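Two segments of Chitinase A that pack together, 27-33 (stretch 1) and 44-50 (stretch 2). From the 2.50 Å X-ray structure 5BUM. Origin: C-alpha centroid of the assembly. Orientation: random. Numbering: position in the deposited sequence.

Stretch 1 27-33: TLQSYNP
Stretch 2 44-50: QQLCVAD

Stretch 1 enters as helix (Thr-27 to Ser-30, phi/psi near -60/-45), with Tyr-31 N donating a backbone hydrogen bond to Thr-27 O at 2.9 Å, then opens at Asn-32 (-134/82). Stretch 2 runs extended through Gln-45, Leu-46 and Cys-47. In register, the CA atoms of Tyr-31 and Cys-47 lie 5.9 Å apart, those of Leu-28 and Val-48 6.4 Å, so the pairing steps back along stretch 1 as stretch 2 advances; the contact buries 353 Å².

Gln-44 makes no contact, and the CA-to-CB bond of Gln-45 points away. That of Leu-46 (-121/128) points sideways, its CA 3.5 Å from Asn-32 OD1. Cys-47 (-66/135, chi1 t) is the anchor: the Asn-32 amide (chi1 m, chi2 -88°) reads its backbone at both ends, Cys-47 N donating to Asn-32 OD1 at 2.8 Å (N-H...acceptor angle 145°) and Asn-32 ND2 donating to Cys-47 O at 2.8 Å (158°). Asn-32 ND2 also donates to Leu-28 O at 2.7 Å (170°), tying the helix to the strand. Cys-47 CB sits 4.1 Å from Tyr-31 CB.

The CA-to-CB bond of Val-48 (-128/12) points away, yet its CG1 lies 4.2 Å from CD1 of Leu-28 (chi1 t, chi2 p), an apolar contact. Beyond it the chain passes the Tyr-31 ring (chi1 m, chi2 -17°): Ala-49 C and Asp-50 N cover one face, and Tyr-31 CE1 approaches Asp-50 C to 3.3 Å, though Asp-50 is poorly ordered.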

ATOM      1  N   THR A  27      13.013   7.248  -8.948  1.00 28.85           N
ATOM      2  CA  THR A  27      12.569   8.286  -8.022  1.00 28.38           C
ATOM      3  C   THR A  27      11.280   7.860  -7.355  1.00 29.16           C
ATOM      4  O   THR A  27      11.165   7.921  -6.145  1.00 30.76           O
ATOM      5  CB  THR A  27      12.366   9.651  -8.692  1.00 27.95           C
ATOM      6  OG1 THR A  27      13.572  10.050  -9.359  1.00 26.29           O
ATOM      7  CG2 THR A  27      12.023  10.706  -7.648  1.00 28.68           C
ATOM      8  N   LEU A  28      10.311   7.415  -8.141  1.00 29.93           N
ATOM      9  CA  LEU A  28       9.089   6.868  -7.561  1.00 28.35           C
ATOM     10  C   LEU A  28       9.455   5.839  -6.491  1.00 32.60           C
ATOM     11  O   LEU A  28       8.791   5.784  -5.443  1.00 36.39           O
ATOM     12  CB  LEU A  28       8.241   6.152  -8.637  1.00 25.87           C
ATOM     13  CG  LEU A  28       6.838   5.717  -8.225  1.00 23.95           C
ATOM     14  CD1 LEU A  28       6.068   6.941  -7.722  1.00 24.14           C
ATOM     15  CD2 LEU A  28       6.067   5.028  -9.352  1.00 23.42           C
ATOM     16  N   GLN A  29      10.452   4.984  -6.773  1.00 29.90           N
ATOM     17  CA  GLN A  29      10.849   3.944  -5.814  1.00 32.76           C
ATOM     18  C   GLN A  29      11.448   4.571  -4.590  1.00 32.82           C
ATOM     19  O   GLN A  29      11.084   4.213  -3.485  1.00 33.19           O
ATOM     20  CB  GLN A  29      11.827   2.936  -6.395  1.00 34.88           C
ATOM     21  CG  GLN A  29      11.120   1.832  -7.182  1.00 40.04           C
ATOM     22  CD  GLN A  29      12.049   1.058  -8.129  1.00 42.63           C
ATOM     23  OE1 GLN A  29      11.760  -0.076  -8.499  1.00 39.67           O
ATOM     24  NE2 GLN A  29      13.157   1.681  -8.537  1.00 45.27           N
ATOM     25  N   SER A  30      12.337   5.536  -4.781  1.00 34.65           N
ATOM     26  CA  SER A  30      12.938   6.224  -3.658  1.00 35.10           C
ATOM     27  C   SER A  30      11.848   6.872  -2.761  1.00 37.15           C
ATOM     28  O   SER A  30      12.003   7.022  -1.552  1.00 40.58           O
ATOM     29  CB  SER A  30      13.829   7.311  -4.165  1.00 34.87           C
ATOM     30  OG  SER A  30      13.030   8.485  -4.193  1.00 40.79           O
ATOM     31  N   TYR A  31      10.742   7.277  -3.357  1.00 37.20           N
ATOM     32  CA  TYR A  31       9.663   7.908  -2.594  1.00 36.53           C
ATOM     33  C   TYR A  31       8.818   6.886  -1.882  1.00 36.29           C
ATOM     34  O   TYR A  31       7.997   7.243  -1.064  1.00 36.10           O
ATOM     35  CB  TYR A  31       8.716   8.686  -3.517  1.00 36.48           C
ATOM     36  CG  TYR A  31       9.217   9.982  -4.118  1.00 33.65           C
ATOM     37  CD1 TYR A  31      10.325  10.650  -3.614  1.00 36.26           C
ATOM     38  CD2 TYR A  31       8.526  10.554  -5.165  1.00 32.73           C
ATOM     39  CE1 TYR A  31      10.759  11.847  -4.184  1.00 39.77           C
ATOM     40  CE2 TYR A  31       8.930  11.746  -5.728  1.00 38.38           C
ATOM     41  CZ  TYR A  31      10.041  12.391  -5.234  1.00 39.07           C
ATOM     42  OH  TYR A  31      10.416  13.563  -5.805  1.00 42.65           O
ATOM     43  N   ASN A  32       8.956   5.621  -2.247  1.00 37.12           N
ATOM     44  CA  ASN A  32       8.088   4.579  -1.714  1.00 38.82           C
ATOM     45  C   ASN A  32       8.934   3.357  -1.288  1.00 41.96           C
ATOM     46  O   ASN A  32       9.041   2.374  -2.046  1.00 41.20           O
ATOM     47  CB  ASN A  32       7.014   4.176  -2.756  1.00 36.96           C
ATOM     48  CG  ASN A  32       6.075   5.317  -3.113  1.00 38.48           C
ATOM     49  OD1 ASN A  32       5.061   5.511  -2.440  1.00 37.48           O
ATOM     50  ND2 ASN A  32       6.394   6.075  -4.191  1.00 38.74           N
ATOM     51  N   PRO A  33       9.527   3.416  -0.071  1.00 48.01           N
ATOM     52  CA  PRO A  33      10.385   2.320   0.418  1.00 46.14           C
ATOM     53  C   PRO A  33       9.771   0.914   0.231  1.00 41.97           C
ATOM     54  O   PRO A  33       8.706   0.604   0.775  1.00 42.89           O
ATOM     55  CB  PRO A  33      10.545   2.664   1.912  1.00 47.90           C
ATOM     56  CG  PRO A  33      10.494   4.166   1.953  1.00 49.00           C
ATOM     57  CD  PRO A  33       9.436   4.521   0.920  1.00 49.20           C
ATOM     58  N   GLN A  44      -3.799   1.187  -4.107  1.00 27.88           N
ATOM     59  CA  GLN A  44      -2.508   1.397  -3.412  1.00 27.26           C
ATOM     60  C   GLN A  44      -2.131   2.863  -3.585  1.00 27.60           C
ATOM     61  O   GLN A  44      -2.263   3.403  -4.656  1.00 30.02           O
ATOM     62  CB  GLN A  44      -1.474   0.476  -4.047  1.00 28.71           C
ATOM     63  CG  GLN A  44      -0.053   0.492  -3.457  1.00 31.31           C
ATOM     64  CD  GLN A  44       0.851  -0.504  -4.177  1.00 29.76           C
ATOM     65  OE1 GLN A  44       0.408  -1.173  -5.123  1.00 33.06           O
ATOM     66  NE2 GLN A  44       2.114  -0.596  -3.757  1.00 29.39           N
ATOM     67  N   GLN A  45      -1.682   3.523  -2.546  1.00 29.42           N
ATOM     68  CA  GLN A  45      -1.389   4.950  -2.616  1.00 28.38           C
ATOM     69  C   GLN A  45       0.064   5.103  -2.676  1.00 31.88           C
ATOM     70  O   GLN A  45       0.772   4.521  -1.871  1.00 33.08           O
ATOM     71  CB  GLN A  45      -1.890   5.665  -1.366  1.00 27.24           C
ATOM     72  CG  GLN A  45      -3.407   5.523  -1.254  1.00 28.17           C
ATOM     73  CD  GLN A  45      -3.971   6.213  -0.062  1.00 28.10           C
ATOM     74  OE1 GLN A  45      -3.240   6.841   0.721  1.00 31.00           O
ATOM     75  NE2 GLN A  45      -5.288   6.095   0.100  1.00 28.55           N
ATOM     76  N   LEU A  46       0.525   5.889  -3.638  1.00 31.85           N
ATOM     77  CA  LEU A  46       1.924   5.971  -3.911  1.00 29.72           C
ATOM     78  C   LEU A  46       2.311   7.416  -3.738  1.00 29.62           C
ATOM     79  O   LEU A  46       1.679   8.300  -4.302  1.00 29.29           O
ATOM     80  CB  LEU A  46       2.176   5.520  -5.333  1.00 30.23           C
ATOM     81  CG  LEU A  46       2.712   4.125  -5.679  1.00 33.05           C
ATOM     82  CD1 LEU A  46       2.518   3.038  -4.623  1.00 33.37           C
ATOM     83  CD2 LEU A  46       2.129   3.711  -7.016  1.00 30.36           C
ATOM     84  N   CYS A  47       3.340   7.641  -2.947  1.00 26.53           N
ATOM     85  CA  CYS A  47       3.884   8.930  -2.823  1.00 32.58           C
ATOM     86  C   CYS A  47       4.498   9.354  -4.147  1.00 32.31           C
ATOM     87  O   CYS A  47       5.241   8.609  -4.775  1.00 30.78           O
ATOM     88  CB  CYS A  47       4.985   8.952  -1.764  1.00 36.94           C
ATOM     89  SG  CYS A  47       5.398  10.647  -1.295  1.00 44.16           S
ATOM     90  N   VAL A  48       4.212  10.586  -4.522  1.00 31.58           N
ATOM     91  CA  VAL A  48       4.756  11.161  -5.715  1.00 31.98           C
ATOM     92  C   VAL A  48       5.414  12.495  -5.425  1.00 32.93           C
ATOM     93  O   VAL A  48       5.778  13.170  -6.367  1.00 33.15           O
ATOM     94  CB  VAL A  48       3.674  11.333  -6.802  1.00 33.61           C
ATOM     95  CG1 VAL A  48       3.185   9.979  -7.301  1.00 35.18           C
ATOM     96  CG2 VAL A  48       2.496  12.146  -6.280  1.00 35.44           C
ATOM     97  N   ALA A  49       5.638  12.835  -4.149  1.00 34.60           N
ATOM     98  CA  ALA A  49       6.264  14.096  -3.766  1.00 38.89           C
ATOM     99  C   ALA A  49       7.186  13.989  -2.527  1.00 46.38           C
ATOM    100  O   ALA A  49       6.701  13.602  -1.467  1.00 52.23           O
ATOM    101  CB  ALA A  49       5.178  15.138  -3.524  1.00 40.58           C
ATOM    102  N   ASP A  50       8.496  14.298  -2.708  1.00 58.40           N
ATOM    103  CA  ASP A  50       9.509  14.661  -1.658  1.00 61.28           C
ATOM    104  C   ASP A  50      10.946  14.388  -2.058  1.00 61.16           C
ATOM    105  O   ASP A  50      11.631  13.607  -1.388  1.00 61.99           O
ATOM    106  CB  ASP A  50       9.251  14.018  -0.287  1.00 65.70           C
ATOM    107  CG  ASP A  50       8.477  14.956   0.654  1.00 77.68           C
ATOM    108  OD1 ASP A  50       8.026  16.043   0.186  1.00 68.39           O
ATOM    109  OD2 ASP A  50       8.316  14.600   1.853  1.00 82.60           O
TER